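Local coordinates for protein Na-translocating NADH-quinone reductase subunit C NqrC (Shewanella oneidensis, PDB 4XHF) that forms the soluble part of a flavoprotein subunit of a bacterial membrane complex and holds flavin mononucleotide in a pocket, at residues Val67-Ile72 and Asn84-Asp89; Leu71-Thr76 and Ala114-Val119; Leu129-Val134 and Tyr148-Pro153; Asp154-Lys159 and Gly187-Asp192. All coordinates share one frame; numbering follows the deposited sequence.

Interaction 1. Residues Val67-Ile72 and Asn84-Asp89; sequences VKPLLI and NVLDFD
Val85 O is gripped by two donors. Phe88 N lies 3.1 Å from Val85 O. The other donor is NH1 of Arg118, on the next strand of the sheet. Together they hold the loop 84-89 in a turn that presents Val85, Leu86 and Phe88 to the strand 67-72. The contact across the two segments is apolar. Val85 CG1 reaches Pro69 CB at 3.7 Å and also lies near Leu70 N. CG1 stands anti to the Val85 backbone N (chi1 174°), which carries the methyl forward to the strand. Leu86 CD2 meets the other part of the same proline ring, with Pro69 CG 4.1 Å away. Further along, Leu71 CD1 sits over one face of the Phe88 ring. Leu71 CD1 lies 3.8 Å from the Phe88 ring centroid, 14° off the normal, a CH-pi contact. Leu71 CD2 lies farther out, 4.1 Å from Phe88 CE1. The two side chains meet at about a right angle. Strand 67-73 pairs here with strand 113-123. Phe63 of helix 58-66 touches both Pro69 and Leu86. Helix 29-48 adds Leu41 beside Leu86 and a salt bridge from Arg38 to Asp87, while Asp89 caps helix 90-95.

Interaction 2. Residues Leu71-Thr76 and Ala114-Val119; sequences LINLDT and ANDARV
Ile72 and Ala117 form the tight part of this contact. They are a hydrogen-bonded antiparallel pair: Ile72 N gives to Ala117 O, nearly straight at 174°, and Ala117 N returns to Ile72 O at 2.9 Å. Ile72 holds CG1 between its backbone N and carbonyl carbon (chi1 61°). This presses Ile72 CG1 to 3.4 Å from Ala117 O, while Ile72 CG2 meets Val119 CG2 at 3.9 Å. Beyond the paired residues, Leu74 N gives a third backbone bond to Asn115 O, and Leu74 CD2 packs on Ala117 CB at 3.8 Å. Phe240 and Phe243, the latter from helix 241-249, close over this face. The pairing joins strand 67-73 to strand 113-123 in the antiparallel sheet, and an Asx motif ends the first strand: Asn73 OD1 takes the N-H of Thr76 in the carbonyl plane, on a lone pair. The other face is looser and partly exposed beyond Leu71. Leu71 CD1 touches Asp116 CB at 3.7 Å. Next to it, the Asn73 amide and Asp116 carboxylate are turned 64° apart. A water bridges them, donating a hydrogen bond to Asp116 OD1 at 2.7 Å and taking a weak bond from Asn73 ND2.

Interaction 3. Residues Leu129-Val134 and Tyr148-Pro153; sequences LSSVVV and YVAVEP
A beta hairpin, strands 129-139 and 144-151, contains this contact. Across these segments, Val132 with Val151 and Val134 with Val149 are hydrogen-bonded pairs, and Val133 with Ala150 is the non-hydrogen-bonded pair between them. Each hydrogen-bonded pair exchanges two backbone bonds. Val132 N reaches Val151 O at 2.9 Å, and Val151 N gives back to Val132 O at 3.0 Å. Val149 N gives to Val134 O at 2.9 Å, and Val134 N returns to Val149 O. Val151 carries CG2 between its backbone N and carbonyl carbon, which lays Val151 CG2 3.4 Å from Val132 O. Val134 CG2 touches Val149 O in a similar way. The face of Val133 and Ala150 is turned to helix 29-48, which brings Val45 and Ala48. Here Val133 CG2 meets Ala150 CB at 3.8 Å, and Val133 CG1 meets Tyr148 CB at 3.8 Å, the valine and tyrosine crossing at about a right angle. On the other face Phe240 packs on Val134 and Phe155 on Val132. Near the start of strand 129-139, Ser130 and Ser131 form a classic beta bulge opposite Val122. Pro153 lies beside it, with CD 3.4 Å from Ser130 O and CG 3.4 Å from Leu129 O. Its CB also touches Leu129 CD2. Pro153 has no backbone N-H to donate, so it meets the strand through ring carbons alone. The buried backbone N-H and C=O groups of Val132, Val134, Val149 and Val151 thus satisfy each other across the strands, with mainly apolar side chains packed on both faces.

Interaction 4. Residues Asp154-Lys159 and Gly187-Asp192; sequences DFNTIK and GKQLFD
Asn156 and Ile158 take part in all three backbone bonds between the segments. Ile158 N gives to Lys188 O at 2.7 Å. Gly187 N gives to Ile158 O at 2.9 Å, and Leu190 N gives to Asn156 O. Thr157 and Gln189 are bridged between them, a single bridge and not a regular strand pair. Side-chain bonds add to this. Asn156 sends CG opposite its backbone N (chi1 -171°), and Asn156 OD1 takes the N-H of Phe191, with Phe191 N at 2.7 Å, in a nearly straight bond. Asn156 ND2 gives Phe191 O a weak bond. A water also joins Asn156 ND2, Gln189 OE1 and Phe191 O. Asp154 shapes the turn that presents this asparagine. Its OD1 accepts from Asn156 N and Thr157 N, an Asx turn and Asx motif just before strand 158-165 of the FMN-binding family region. Thr157 OG1 donates a hydrogen bond to Asp154 OD2 and accepts from Gln189 NE2 at 3.1 Å, in the plane of the Gln189 amide. Flat groups also overlap: the Asn156 and Gln189 amides are stacked, with planes 20° apart. The edge of the Phe191 ring points CE2 at Phe155 O, 3.6 Å away. Apolar contact is sparser. Ile158 CD1 meets Lys188 CB at 4.1 Å and Leu190 CD2 at 4.2 Å. Leu190 also touches Val151 of the neighbouring strand and Phe235.

Overall arrangement
From the N terminus, interactions 1 and 2 start from the same strand, 67-73, and share Leu71 and Ile72. Interaction 1 closes first, over a span that includes strand 79-80, and so nests inside the longer span of interaction 2, which brings strand 113-123 alongside. The two touch through a probable bond from Val119 N to Leu70 O. Interactions 3 and 4 follow in series. Interaction 3 is the hairpin next to strand 113-123, and Val119 packs on Val134 between them. Interaction 4 begins in the turn leading into strand 158-165, with Ala150 probably bonded to Lys159. The chain returns at 187-192, a loop that bonds to the start of strand 158-165. The centres of interactions 1 and 4 lie about 24 Å apart.

Interaction 1. Residues Val67-Ile72 and Asn84-Asp89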
# COMPACT_ATOMS: atom_id res chain seq x y z
N VAL A 67 13.34 3.40 8.85
CA VAL A 67 12.03 3.85 8.38
C VAL A 67 11.61 5.15 9.07
O VAL A 67 11.80 5.32 10.27
CB VAL A 67 10.94 2.77 8.62
CG1 VAL A 67 9.61 3.22 8.04
CG2 VAL A 67 11.35 1.45 7.99
N LYS A 68 11.06 6.05 8.27
CA LYS A 68 10.53 7.32 8.75
C LYS A 68 9.03 7.41 8.46
O LYS A 68 8.63 7.68 7.33
CB LYS A 68 11.26 8.49 8.09
CG LYS A 68 10.76 9.86 8.52
CD LYS A 68 11.70 10.97 8.05
CE LYS A 68 10.95 12.07 7.32
NZ LYS A 68 11.85 13.04 6.64
N PRO A 69 8.19 7.15 9.48
CA PRO A 69 6.75 7.28 9.28
C PRO A 69 6.34 8.73 9.05
O PRO A 69 6.89 9.63 9.69
CB PRO A 69 6.15 6.74 10.58
CG PRO A 69 7.24 5.94 11.21
CD PRO A 69 8.51 6.62 10.82
N LEU A 70 5.39 8.94 8.15
CA LEU A 70 4.92 10.28 7.82
C LEU A 70 3.41 10.30 7.66
O LEU A 70 2.82 9.40 7.07
CB LEU A 70 5.56 10.77 6.52
CG LEU A 70 7.06 11.03 6.53
CD1 LEU A 70 7.55 11.25 5.12
CD2 LEU A 70 7.37 12.24 7.39
N LEU A 71 2.79 11.35 8.20
CA LEU A 71 1.39 11.64 7.93
C LEU A 71 1.37 12.76 6.91
O LEU A 71 1.88 13.85 7.17
CB LEU A 71 0.65 12.02 9.20
CG LEU A 71 -0.87 12.19 9.09
CD1 LEU A 71 -1.54 10.86 8.74
CD2 LEU A 71 -1.45 12.77 10.37
N ILE A 72 0.78 12.50 5.74
CA ILE A 72 0.78 13.48 4.66
C ILE A 72 -0.64 13.84 4.24
O ILE A 72 -1.55 13.01 4.30
CB ILE A 72 1.56 12.95 3.43
CG1 ILE A 72 0.92 11.68 2.87
CG2 ILE A 72 3.02 12.70 3.79
CD1 ILE A 72 0.05 11.91 1.65
N ASN A 84 1.69 10.69 17.61
CA ASN A 84 1.92 9.25 17.52
C ASN A 84 1.49 8.71 16.16
O ASN A 84 0.43 8.10 16.04
CB ASN A 84 1.19 8.51 18.64
CG ASN A 84 1.78 8.79 20.01
OD1 ASN A 84 2.84 8.27 20.35
ND2 ASN A 84 1.09 9.59 20.80
N VAL A 85 2.34 8.92 15.16
CA VAL A 85 2.03 8.55 13.79
C VAL A 85 1.76 7.05 13.65
O VAL A 85 0.88 6.64 12.89
CB VAL A 85 3.19 8.96 12.83
CG1 VAL A 85 2.95 8.46 11.41
CG2 VAL A 85 3.34 10.48 12.82
N LEU A 86 2.50 6.23 14.39
CA LEU A 86 2.37 4.78 14.27
C LEU A 86 1.03 4.28 14.83
O LEU A 86 0.54 3.22 14.42
CB LEU A 86 3.52 4.07 14.99
CG LEU A 86 4.85 3.98 14.25
CD1 LEU A 86 5.88 3.27 15.11
CD2 LEU A 86 4.71 3.26 12.91
N ASP A 87 0.45 5.04 15.75
CA ASP A 87 -0.83 4.67 16.35
C ASP A 87 -2.01 5.34 15.64
O ASP A 87 -3.16 5.17 16.04
CB ASP A 87 -0.85 5.04 17.84
CG ASP A 87 0.07 4.16 18.66
OD1 ASP A 87 0.24 2.97 18.32
OD2 ASP A 87 0.63 4.66 19.66
N PHE A 88 -1.71 6.09 14.58
CA PHE A 88 -2.74 6.77 13.81
C PHE A 88 -3.75 5.76 13.25
O PHE A 88 -3.37 4.80 12.59
CB PHE A 88 -2.11 7.58 12.67
CG PHE A 88 -3.09 8.40 11.89
CD1 PHE A 88 -3.58 9.59 12.39
CD2 PHE A 88 -3.52 7.98 10.64
CE1 PHE A 88 -4.49 10.35 11.67
CE2 PHE A 88 -4.42 8.73 9.91
CZ PHE A 88 -4.90 9.92 10.42
N ASP A 89 -5.03 6.00 13.54
CA ASP A 89 -6.11 5.12 13.08
C ASP A 89 -6.67 5.61 11.75
O ASP A 89 -7.45 6.56 11.70
CB ASP A 89 -7.22 5.04 14.12
CG ASP A 89 -8.20 3.91 13.86
OD1 ASP A 89 -8.30 3.46 12.70
OD2 ASP A 89 -8.87 3.48 14.82

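Interaction 2. Residues Leu71-Thr76 and Ala114-Val119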
# COMPACT_ATOMS: atom_id res chain seq x y z
N LEU A 71 2.79 11.35 8.20
CA LEU A 71 1.39 11.64 7.93
C LEU A 71 1.37 12.76 6.91
O LEU A 71 1.88 13.85 7.17
CB LEU A 71 0.65 12.02 9.20
CG LEU A 71 -0.87 12.19 9.09
CD1 LEU A 71 -1.54 10.86 8.74
CD2 LEU A 71 -1.45 12.77 10.37
N ILE A 72 0.78 12.50 5.74
CA ILE A 72 0.78 13.48 4.66
C ILE A 72 -0.64 13.84 4.24
O ILE A 72 -1.55 13.01 4.30
CB ILE A 72 1.56 12.95 3.43
CG1 ILE A 72 0.92 11.68 2.87
CG2 ILE A 72 3.02 12.70 3.79
CD1 ILE A 72 0.05 11.91 1.65
N ASN A 73 -0.81 15.09 3.84
CA ASN A 73 -2.08 15.55 3.29
C ASN A 73 -2.20 15.11 1.84
O ASN A 73 -1.40 15.51 0.99
CB ASN A 73 -2.17 17.07 3.39
CG ASN A 73 -3.53 17.60 2.99
OD1 ASN A 73 -3.83 17.74 1.81
ND2 ASN A 73 -4.37 17.89 3.98
N LEU A 74 -3.20 14.29 1.55
CA LEU A 74 -3.35 13.69 0.23
C LEU A 74 -3.59 14.72 -0.87
O LEU A 74 -3.10 14.57 -1.98
CB LEU A 74 -4.49 12.67 0.25
CG LEU A 74 -4.16 11.34 0.94
CD1 LEU A 74 -5.43 10.56 1.23
CD2 LEU A 74 -3.21 10.52 0.09
N ASP A 75 -4.34 15.77 -0.55
CA ASP A 75 -4.67 16.79 -1.55
C ASP A 75 -3.47 17.67 -1.90
O ASP A 75 -3.27 17.99 -3.07
CB ASP A 75 -5.82 17.67 -1.04
CG ASP A 75 -7.14 16.94 -1.00
OD1 ASP A 75 -7.41 16.12 -1.90
OD2 ASP A 75 -7.93 17.18 -0.05
N THR A 76 -2.69 18.03 -0.90
CA THR A 76 -1.57 18.96 -1.09
C THR A 76 -0.23 18.25 -1.22
O THR A 76 0.69 18.76 -1.85
CB THR A 76 -1.48 19.98 0.06
OG1 THR A 76 -1.05 19.31 1.26
CG2 THR A 76 -2.83 20.65 0.31
N ALA A 114 -10.09 9.48 3.76
CA ALA A 114 -9.44 10.33 4.75
C ALA A 114 -8.69 11.45 4.05
O ALA A 114 -8.27 11.31 2.90
CB ALA A 114 -8.50 9.52 5.62
N ASN A 115 -8.51 12.57 4.74
CA ASN A 115 -7.76 13.69 4.19
C ASN A 115 -6.26 13.42 4.24
O ASN A 115 -5.52 13.82 3.35
CB ASN A 115 -8.08 14.98 4.94
CG ASN A 115 -9.51 15.44 4.72
OD1 ASN A 115 -10.14 15.11 3.72
ND2 ASN A 115 -10.03 16.22 5.67
N ASP A 116 -5.84 12.73 5.30
CA ASP A 116 -4.43 12.40 5.50
C ASP A 116 -4.19 10.90 5.41
O ASP A 116 -5.03 10.10 5.82
CB ASP A 116 -3.94 12.91 6.86
CG ASP A 116 -4.08 14.41 7.01
OD1 ASP A 116 -4.18 15.11 5.98
OD2 ASP A 116 -4.07 14.89 8.16
N ALA A 117 -3.02 10.53 4.89
CA ALA A 117 -2.60 9.13 4.83
C ALA A 117 -1.25 8.97 5.52
O ALA A 117 -0.41 9.86 5.47
CB ALA A 117 -2.52 8.67 3.39
N ARG A 118 -1.06 7.82 6.16
CA ARG A 118 0.23 7.49 6.77
C ARG A 118 1.09 6.76 5.76
O ARG A 118 0.68 5.73 5.23
CB ARG A 118 0.04 6.65 8.02
CG ARG A 118 1.34 6.15 8.63
CD ARG A 118 1.08 5.34 9.88
NE ARG A 118 0.17 4.22 9.62
CZ ARG A 118 -0.47 3.53 10.55
NH1 ARG A 118 -0.31 3.84 11.83
NH2 ARG A 118 -1.28 2.54 10.21
N VAL A 119 2.28 7.29 5.51
CA VAL A 119 3.22 6.68 4.57
C VAL A 119 4.56 6.47 5.26
O VAL A 119 4.81 7.01 6.33
CB VAL A 119 3.40 7.56 3.31
CG1 VAL A 119 2.09 7.73 2.59
CG2 VAL A 119 3.98 8.92 3.68
O HOH W 1 -5.65 17.14 6.89

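Interaction 3. Residues Leu129-Val134 and Tyr148-Pro153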
# COMPACT_ATOMS: atom_id res chain seq x y z
N LEU A 129 17.44 6.65 0.08
CA LEU A 129 16.04 6.23 -0.04
C LEU A 129 15.92 4.93 -0.83
O LEU A 129 16.36 4.85 -1.98
CB LEU A 129 15.21 7.33 -0.71
CG LEU A 129 13.70 7.05 -0.83
CD1 LEU A 129 13.03 7.03 0.54
CD2 LEU A 129 13.03 8.06 -1.74
N SER A 130 15.33 3.92 -0.21
CA SER A 130 15.19 2.60 -0.80
C SER A 130 13.82 2.44 -1.44
O SER A 130 13.69 1.92 -2.55
CB SER A 130 15.43 1.52 0.26
OG SER A 130 15.53 0.23 -0.32
N SER A 131 12.79 2.88 -0.73
CA SER A 131 11.43 2.81 -1.23
C SER A 131 10.51 3.67 -0.38
O SER A 131 10.89 4.13 0.70
CB SER A 131 10.92 1.36 -1.26
OG SER A 131 10.78 0.84 0.05
N VAL A 132 9.30 3.89 -0.88
CA VAL A 132 8.25 4.52 -0.11
C VAL A 132 7.07 3.56 -0.04
O VAL A 132 6.54 3.14 -1.07
CB VAL A 132 7.80 5.87 -0.72
CG1 VAL A 132 6.76 6.55 0.18
CG2 VAL A 132 9.00 6.79 -0.92
N VAL A 133 6.69 3.18 1.17
CA VAL A 133 5.59 2.26 1.39
C VAL A 133 4.32 3.05 1.70
O VAL A 133 4.31 3.86 2.62
CB VAL A 133 5.89 1.27 2.53
CG1 VAL A 133 4.81 0.19 2.59
CG2 VAL A 133 7.26 0.64 2.34
N VAL A 134 3.27 2.80 0.92
CA VAL A 134 2.00 3.49 1.10
C VAL A 134 0.86 2.49 1.29
O VAL A 134 0.88 1.41 0.72
CB VAL A 134 1.68 4.41 -0.10
CG1 VAL A 134 2.77 5.43 -0.29
CG2 VAL A 134 1.48 3.59 -1.37
N TYR A 148 -0.36 -2.90 1.66
CA TYR A 148 0.66 -1.88 1.45
C TYR A 148 1.42 -2.16 0.16
O TYR A 148 1.63 -3.32 -0.21
CB TYR A 148 1.64 -1.83 2.63
CG TYR A 148 1.02 -1.41 3.94
CD1 TYR A 148 0.95 -0.07 4.30
CD2 TYR A 148 0.49 -2.35 4.82
CE1 TYR A 148 0.38 0.32 5.50
CE2 TYR A 148 -0.08 -1.97 6.02
CZ TYR A 148 -0.13 -0.63 6.35
OH TYR A 148 -0.70 -0.25 7.54
N VAL A 149 1.80 -1.09 -0.54
CA VAL A 149 2.66 -1.19 -1.72
C VAL A 149 3.93 -0.36 -1.53
O VAL A 149 3.86 0.83 -1.25
CB VAL A 149 1.95 -0.70 -2.99
CG1 VAL A 149 2.86 -0.83 -4.21
CG2 VAL A 149 0.67 -1.47 -3.21
N ALA A 150 5.07 -1.02 -1.68
CA ALA A 150 6.36 -0.35 -1.65
C ALA A 150 6.79 -0.03 -3.07
O ALA A 150 6.83 -0.92 -3.92
CB ALA A 150 7.40 -1.22 -0.96
N VAL A 151 7.09 1.24 -3.33
CA VAL A 151 7.52 1.67 -4.65
C VAL A 151 8.94 2.22 -4.59
O VAL A 151 9.32 2.84 -3.60
CB VAL A 151 6.56 2.74 -5.24
CG1 VAL A 151 5.18 2.15 -5.45
CG2 VAL A 151 6.48 3.96 -4.33
N GLU A 152 9.72 1.97 -5.64
CA GLU A 152 11.08 2.48 -5.71
C GLU A 152 11.06 3.99 -5.90
O GLU A 152 10.02 4.56 -6.24
CB GLU A 152 11.84 1.79 -6.86
CG GLU A 152 11.95 0.28 -6.71
CD GLU A 152 12.89 -0.35 -7.74
OE1 GLU A 152 13.36 0.38 -8.63
OE2 GLU A 152 13.15 -1.56 -7.64
N PRO A 153 12.21 4.66 -5.69
CA PRO A 153 12.30 6.12 -5.78
C PRO A 153 11.92 6.71 -7.14
O PRO A 153 11.81 7.94 -7.24
CB PRO A 153 13.78 6.40 -5.47
CG PRO A 153 14.20 5.26 -4.63
CD PRO A 153 13.48 4.08 -5.22

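Interaction 4. Residues Asp154-Lys159 and Gly187-Asp192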
# COMPACT_ATOMS: atom_id res chain seq x y z
N ASP A 154 11.75 5.89 -8.17
CA ASP A 154 11.20 6.38 -9.43
C ASP A 154 9.68 6.50 -9.32
O ASP A 154 9.02 7.06 -10.19
CB ASP A 154 11.59 5.46 -10.61
CG ASP A 154 11.05 4.04 -10.47
OD1 ASP A 154 10.22 3.77 -9.58
OD2 ASP A 154 11.46 3.18 -11.29
N PHE A 155 9.14 5.96 -8.22
CA PHE A 155 7.72 6.03 -7.92
C PHE A 155 6.90 5.37 -9.02
O PHE A 155 5.82 5.85 -9.40
CB PHE A 155 7.29 7.48 -7.70
CG PHE A 155 8.07 8.17 -6.62
CD1 PHE A 155 8.23 7.58 -5.38
CD2 PHE A 155 8.66 9.40 -6.85
CE1 PHE A 155 8.96 8.21 -4.38
CE2 PHE A 155 9.39 10.04 -5.86
CZ PHE A 155 9.54 9.44 -4.63
N ASN A 156 7.42 4.26 -9.53
CA ASN A 156 6.78 3.51 -10.60
C ASN A 156 7.01 2.01 -10.40
O ASN A 156 6.07 1.22 -10.40
CB ASN A 156 7.32 3.96 -11.96
CG ASN A 156 6.53 3.37 -13.12
OD1 ASN A 156 5.42 2.87 -12.95
ND2 ASN A 156 7.11 3.44 -14.31
N THR A 157 8.27 1.63 -10.21
CA THR A 157 8.63 0.24 -10.02
C THR A 157 8.23 -0.24 -8.63
O THR A 157 8.58 0.38 -7.62
CB THR A 157 10.15 0.02 -10.21
OG1 THR A 157 10.54 0.50 -11.51
CG2 THR A 157 10.51 -1.46 -10.10
N ILE A 158 7.48 -1.34 -8.58
CA ILE A 158 7.01 -1.90 -7.32
C ILE A 158 8.12 -2.70 -6.63
O ILE A 158 8.73 -3.58 -7.23
CB ILE A 158 5.79 -2.80 -7.55
CG1 ILE A 158 4.65 -2.00 -8.18
CG2 ILE A 158 5.33 -3.43 -6.24
CD1 ILE A 158 3.50 -2.83 -8.67
N LYS A 159 8.36 -2.38 -5.36
CA LYS A 159 9.38 -3.06 -4.56
C LYS A 159 8.76 -4.20 -3.76
O LYS A 159 9.47 -5.08 -3.26
CB LYS A 159 10.06 -2.07 -3.61
CG LYS A 159 11.35 -2.57 -2.97
CD LYS A 159 12.51 -2.55 -3.95
CE LYS A 159 13.82 -2.96 -3.29
NZ LYS A 159 14.20 -2.04 -2.19
N GLY A 187 8.87 -5.83 -9.05
CA GLY A 187 9.54 -5.45 -10.28
C GLY A 187 8.61 -4.87 -11.33
O GLY A 187 9.06 -4.28 -12.31
N LYS A 188 7.31 -5.04 -11.12
CA LYS A 188 6.32 -4.51 -12.04
C LYS A 188 6.25 -2.99 -11.91
O LYS A 188 6.69 -2.43 -10.92
CB LYS A 188 4.95 -5.14 -11.76
CG LYS A 188 4.92 -6.65 -11.89
CD LYS A 188 5.17 -7.10 -13.32
CE LYS A 188 5.22 -8.62 -13.43
NZ LYS A 188 5.23 -9.07 -14.84
N GLN A 189 5.68 -2.34 -12.93
CA GLN A 189 5.60 -0.88 -12.96
C GLN A 189 4.17 -0.38 -13.08
O GLN A 189 3.40 -0.85 -13.92
CB GLN A 189 6.45 -0.34 -14.11
CG GLN A 189 7.94 -0.46 -13.86
CD GLN A 189 8.77 0.22 -14.92
OE1 GLN A 189 8.39 0.26 -16.09
NE2 GLN A 189 9.92 0.76 -14.52
N LEU A 190 3.82 0.58 -12.23
CA LEU A 190 2.45 1.09 -12.14
C LEU A 190 2.02 1.87 -13.37
O LEU A 190 0.88 1.73 -13.83
CB LEU A 190 2.31 1.98 -10.90
CG LEU A 190 2.40 1.26 -9.55
CD1 LEU A 190 2.73 2.25 -8.46
CD2 LEU A 190 1.10 0.54 -9.24
N PHE A 191 2.93 2.69 -13.91
CA PHE A 191 2.58 3.63 -14.97
C PHE A 191 3.33 3.38 -16.28
O PHE A 191 4.42 2.80 -16.28
CB PHE A 191 2.87 5.06 -14.51
CG PHE A 191 2.29 5.39 -13.18
CD1 PHE A 191 0.96 5.78 -13.06
CD2 PHE A 191 3.06 5.33 -12.03
CE1 PHE A 191 0.42 6.09 -11.83
CE2 PHE A 191 2.53 5.64 -10.80
CZ PHE A 191 1.21 6.02 -10.70
N ASP A 192 2.75 3.85 -17.38
CA ASP A 192 3.42 3.81 -18.68
C ASP A 192 4.21 5.10 -18.90
O ASP A 192 4.36 5.91 -17.98
CB ASP A 192 2.41 3.59 -19.82
CG ASP A 192 1.33 4.67 -19.89
OD1 ASP A 192 1.59 5.83 -19.53
OD2 ASP A 192 0.21 4.34 -20.32
O HOH W 2 7.06 2.65 -17.22